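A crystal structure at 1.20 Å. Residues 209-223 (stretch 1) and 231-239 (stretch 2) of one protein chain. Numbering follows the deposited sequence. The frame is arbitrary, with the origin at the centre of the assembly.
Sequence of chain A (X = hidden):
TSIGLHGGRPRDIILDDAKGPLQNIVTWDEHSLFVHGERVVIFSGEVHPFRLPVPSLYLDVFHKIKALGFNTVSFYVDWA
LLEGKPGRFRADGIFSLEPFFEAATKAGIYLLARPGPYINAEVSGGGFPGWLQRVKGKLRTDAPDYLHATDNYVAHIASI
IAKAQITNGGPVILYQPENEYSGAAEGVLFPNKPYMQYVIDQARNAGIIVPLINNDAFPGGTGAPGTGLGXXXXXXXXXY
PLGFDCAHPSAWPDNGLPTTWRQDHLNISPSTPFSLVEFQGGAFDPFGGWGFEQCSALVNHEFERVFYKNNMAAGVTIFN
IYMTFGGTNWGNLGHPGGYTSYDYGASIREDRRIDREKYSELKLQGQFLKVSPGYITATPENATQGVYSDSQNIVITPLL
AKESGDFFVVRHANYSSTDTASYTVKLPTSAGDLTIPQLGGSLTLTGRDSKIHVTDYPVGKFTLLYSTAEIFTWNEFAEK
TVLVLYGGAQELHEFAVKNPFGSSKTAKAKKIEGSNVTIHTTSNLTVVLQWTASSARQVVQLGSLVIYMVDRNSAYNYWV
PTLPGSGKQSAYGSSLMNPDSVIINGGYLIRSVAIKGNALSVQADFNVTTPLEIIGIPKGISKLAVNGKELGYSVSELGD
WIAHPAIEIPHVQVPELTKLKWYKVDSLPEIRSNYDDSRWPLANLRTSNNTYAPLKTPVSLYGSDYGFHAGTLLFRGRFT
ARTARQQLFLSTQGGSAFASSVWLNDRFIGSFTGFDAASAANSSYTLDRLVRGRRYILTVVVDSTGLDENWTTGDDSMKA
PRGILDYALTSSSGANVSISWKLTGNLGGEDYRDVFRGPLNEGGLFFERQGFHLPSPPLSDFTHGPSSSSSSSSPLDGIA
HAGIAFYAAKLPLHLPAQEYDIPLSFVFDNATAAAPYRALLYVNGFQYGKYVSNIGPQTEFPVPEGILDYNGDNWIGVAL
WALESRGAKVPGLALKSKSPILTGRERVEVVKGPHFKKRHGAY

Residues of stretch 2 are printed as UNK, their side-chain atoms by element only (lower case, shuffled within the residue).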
# COMPACT_ATOMS: atom_id res chain seq x y z
N ILE A 209 -6.09 -3.76 -25.09
CA ILE A 209 -7.42 -3.98 -25.66
C ILE A 209 -8.43 -4.28 -24.56
O ILE A 209 -9.61 -4.35 -24.86
CB ILE A 209 -7.44 -5.12 -26.71
CG1 ILE A 209 -6.93 -6.44 -26.15
CG2 ILE A 209 -6.66 -4.65 -27.96
CD1 ILE A 209 -7.09 -7.59 -27.18
N VAL A 210 -8.00 -4.45 -23.28
CA VAL A 210 -8.95 -4.61 -22.20
C VAL A 210 -9.62 -3.28 -21.95
O VAL A 210 -9.22 -2.24 -22.50
CB VAL A 210 -8.25 -5.15 -20.92
CG1 VAL A 210 -7.75 -6.60 -21.22
CG2 VAL A 210 -7.14 -4.24 -20.43
N PRO A 211 -10.70 -3.29 -21.15
CA PRO A 211 -11.41 -2.02 -20.93
C PRO A 211 -10.54 -1.03 -20.16
O PRO A 211 -9.76 -1.40 -19.28
CB PRO A 211 -12.61 -2.42 -20.09
CG PRO A 211 -12.82 -3.90 -20.45
CD PRO A 211 -11.41 -4.43 -20.53
N LEU A 212 -10.81 0.24 -20.51
CA LEU A 212 -10.15 1.37 -19.82
C LEU A 212 -11.10 1.91 -18.75
O LEU A 212 -12.28 2.15 -19.03
CB LEU A 212 -9.83 2.52 -20.79
CG LEU A 212 -8.93 2.13 -21.95
CD1 LEU A 212 -8.81 3.31 -22.91
CD2 LEU A 212 -7.61 1.63 -21.41
N ILE A 213 -10.57 2.08 -17.56
CA ILE A 213 -11.34 2.61 -16.42
C ILE A 213 -10.58 3.77 -15.86
O ILE A 213 -9.33 3.76 -15.80
CB ILE A 213 -11.51 1.49 -15.39
CG1 ILE A 213 -12.48 1.90 -14.26
CG2 ILE A 213 -10.19 1.00 -14.79
CD1 ILE A 213 -12.99 0.70 -13.43
N ASN A 214 -11.30 4.83 -15.48
CA ASN A 214 -10.60 5.96 -14.88
C ASN A 214 -10.92 6.06 -13.39
O ASN A 214 -11.61 5.24 -12.82
CB ASN A 214 -10.92 7.30 -15.61
CG ASN A 214 -12.36 7.73 -15.46
OD1 ASN A 214 -13.28 6.99 -15.09
ND2 ASN A 214 -12.57 8.95 -15.88
N ASN A 215 -10.32 7.09 -12.76
CA ASN A 215 -10.46 7.25 -11.33
C ASN A 215 -10.58 8.70 -10.97
O ASN A 215 -9.70 9.32 -10.38
CB ASN A 215 -9.31 6.56 -10.56
CG ASN A 215 -7.96 7.20 -10.70
OD1 ASN A 215 -7.60 7.69 -11.79
ND2 ASN A 215 -7.18 7.20 -9.63
N ASP A 216 -11.70 9.28 -11.31
CA ASP A 216 -12.00 10.66 -10.95
C ASP A 216 -11.86 10.83 -9.44
O ASP A 216 -12.29 9.96 -8.67
CB ASP A 216 -13.38 10.99 -11.46
CG ASP A 216 -13.68 12.43 -11.88
OD1 ASP A 216 -12.82 13.31 -11.67
OD2 ASP A 216 -14.82 12.65 -12.36
N ALA A 217 -11.24 11.94 -8.98
CA ALA A 217 -11.03 12.11 -7.55
C ALA A 217 -12.31 12.17 -6.74
O ALA A 217 -12.35 11.86 -5.52
CB ALA A 217 -10.18 13.33 -7.28
N PHE A 218 -13.37 12.63 -7.40
CA PHE A 218 -14.69 12.75 -6.83
C PHE A 218 -15.64 12.50 -7.99
O PHE A 218 -15.20 12.40 -9.15
CB PHE A 218 -14.88 14.14 -6.17
CG PHE A 218 -14.87 15.25 -7.20
CD1 PHE A 218 -13.69 15.80 -7.67
CD2 PHE A 218 -16.06 15.75 -7.72
CE1 PHE A 218 -13.68 16.82 -8.63
CE2 PHE A 218 -16.07 16.77 -8.67
CZ PHE A 218 -14.87 17.30 -9.13
N PRO A 219 -16.94 12.35 -7.75
CA PRO A 219 -17.86 12.10 -8.87
C PRO A 219 -18.11 13.37 -9.69
O PRO A 219 -19.16 14.01 -9.62
CB PRO A 219 -19.13 11.58 -8.19
CG PRO A 219 -18.76 11.32 -6.79
CD PRO A 219 -17.63 12.25 -6.46
N GLY A 220 -17.13 13.80 -10.46
CA GLY A 220 -17.21 15.00 -11.28
C GLY A 220 -17.62 14.69 -12.71
O GLY A 220 -17.81 15.63 -13.49
N GLY A 221 -17.72 13.44 -13.12
CA GLY A 221 -18.13 13.06 -14.47
C GLY A 221 -17.01 13.10 -15.50
O GLY A 221 -17.30 12.86 -16.70
N THR A 222 -15.79 13.46 -15.14
CA THR A 222 -14.75 13.63 -16.18
C THR A 222 -14.40 12.31 -16.82
O THR A 222 -14.09 11.34 -16.09
CB THR A 222 -13.52 14.31 -15.55
OG1 THR A 222 -13.95 15.61 -15.06
CG2 THR A 222 -12.41 14.53 -16.55
N GLY A 223 -14.43 12.26 -18.14
CA GLY A 223 -14.01 11.09 -18.91
C GLY A 223 -15.11 10.05 -18.95
O GLY A 223 -14.87 8.94 -19.48
N UNK A 231 -13.17 9.98 -23.57
CA UNK A 231 -13.91 9.13 -22.65
C UNK A 231 -13.33 7.73 -22.56
O UNK A 231 -12.88 7.13 -23.53
o UNK A 231 -15.60 8.59 -24.36
c UNK A 231 -15.37 9.11 -23.07
N UNK A 232 -13.41 7.19 -21.35
CA UNK A 232 -12.99 5.79 -21.12
C UNK A 232 -14.19 4.87 -21.21
O UNK A 232 -15.33 5.27 -21.51
c UNK A 232 -10.98 6.48 -19.75
c UNK A 232 -12.28 5.66 -19.76
c UNK A 232 -13.18 6.05 -18.59
N UNK A 233 -13.96 3.57 -20.97
CA UNK A 233 -15.02 2.58 -21.09
C UNK A 233 -15.91 2.52 -19.85
O UNK A 233 -17.12 2.38 -19.94
c UNK A 233 -13.67 1.20 -22.67
c UNK A 233 -14.41 1.22 -21.35
o UNK A 233 -12.60 0.61 -22.73
o UNK A 233 -14.24 1.69 -23.70
N UNK A 234 -15.25 2.56 -18.68
CA UNK A 234 -15.98 2.41 -17.42
C UNK A 234 -15.59 3.62 -16.56
O UNK A 234 -14.39 3.84 -16.30
c UNK A 234 -15.63 1.10 -16.69
c UNK A 234 -15.54 -1.46 -16.98
c UNK A 234 -16.21 1.11 -15.29
c UNK A 234 -16.02 -0.11 -17.55
N UNK A 235 -16.56 4.40 -16.12
CA UNK A 235 -16.28 5.55 -15.28
C UNK A 235 -16.01 5.09 -13.85
O UNK A 235 -16.87 4.40 -13.26
c UNK A 235 -17.28 7.68 -14.37
c UNK A 235 -16.41 8.73 -14.71
c UNK A 235 -16.18 9.82 -13.87
c UNK A 235 -16.85 9.85 -12.67
c UNK A 235 -17.95 7.73 -13.12
o UNK A 235 -16.67 10.93 -11.82
c UNK A 235 -17.50 6.50 -15.29
c UNK A 235 -17.71 8.83 -12.30
N UNK A 236 -14.88 5.45 -13.30
CA UNK A 236 -14.53 5.13 -11.91
C UNK A 236 -14.30 6.45 -11.14
O UNK A 236 -13.93 7.45 -11.74
N UNK A 237 -14.51 6.36 -9.82
CA UNK A 237 -14.09 7.48 -9.00
C UNK A 237 -13.58 6.96 -7.66
O UNK A 237 -13.65 5.76 -7.37
c UNK A 237 -15.18 8.55 -8.83
c UNK A 237 -16.32 8.21 -7.93
c UNK A 237 -17.44 7.90 -6.07
c UNK A 237 -17.57 7.79 -8.24
n UNK A 237 -18.27 7.60 -7.05
n UNK A 237 -16.23 8.27 -6.55
N UNK A 238 -13.04 7.90 -6.90
CA UNK A 238 -12.34 7.53 -5.65
C UNK A 238 -13.06 8.10 -4.44
O UNK A 238 -14.00 8.90 -4.58
o UNK A 238 -8.97 7.87 -7.12
c UNK A 238 -10.92 8.08 -5.71
c UNK A 238 -10.12 7.40 -6.81
o UNK A 238 -10.55 6.39 -7.40
N UNK A 239 -12.65 7.68 -3.26
CA UNK A 239 -13.21 8.30 -2.05
C UNK A 239 -12.35 8.02 -0.84
O UNK A 239 -12.01 6.85 -0.62

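Position 231 carries one carbon and then one oxygen. Its backbone does the work here: its CA lies 3.3 Å from O of G223, a CA-H...O contact. One carbon and one oxygen make it a serine, S231.

Position 232 has three side-chain carbons, the first carrying the other two. Its CB points toward stretch 1 and lies 4.1 Å from CB of L212, while its N donates to O of G223 at 2.9 Å. The fork of three carbons is valine, V232.

At position 233 two carbons end in two oxygens, a carboxylate. One oxygen accepts from N of L212 at 2.9 Å, nearly straight at 174°. Four atoms allow only aspartate, D233, and that oxygen is OD2. In return, N of D233 donates to O of L212 at 2.9 Å, so side chain and backbone clasp one residue.

Position 234 shows four carbons, forked at the first, one arm two carbons long. The shorter arm lies 3.7 Å from CD1 of I213; this is isoleucine, I234, and that carbon is CG2. N of I234 shares O of L212 at 3.0 Å, and O of I234 takes a weak bond from N of N214 at 3.3 Å.

Position 235 bears a six-carbon ring on one carbon, with an oxygen at the far end. CB points away, yet the ring's end returns to stretch 1, where the terminal oxygen lies 2.6 Å from OD2 of D216. This is tyrosine, Y235, and its OH donates to that OD2. The same OD2 accepts from N of T222 at 3.1 Å, so one carboxylate oxygen joins the phenol to the backbone at T222.

Position 236 has no side-chain atoms. Its N donates to OD1 of N214 at 2.9 Å, and its O accepts from N of D216 at 2.9 Å. It is G236; an ideal CB would sit 2.2 Å from O of N214, a clash.

Position 237 holds a five-membered ring of three carbons and two nitrogens. CG of P219 lies over one face, 3.8 Å from the ring centroid. This is histidine, H237, whose ND1 donates to the backbone O of position 238 at 3.0 Å.

Position 238 again has two carbons, the second carrying two oxygens. Its N donates to O of D216 at 2.8 Å, and one carboxylate oxygen takes a weak bond from ND2 of N215 at 3.2 Å. It is D238, and that oxygen is OD2.

Position 239 has no side chain and makes no contact with stretch 1: G239.

The contact rests on two single backbone bridges, I213 with I234 and D216 with H237. Between them, N214 OD1 reaches G236 N. Side chains thus supplement backbone pairing, and at G236 the absence of a side chain leaves room for O of N214.

Stretch 2, residues 231-239: SVDIYGHDG
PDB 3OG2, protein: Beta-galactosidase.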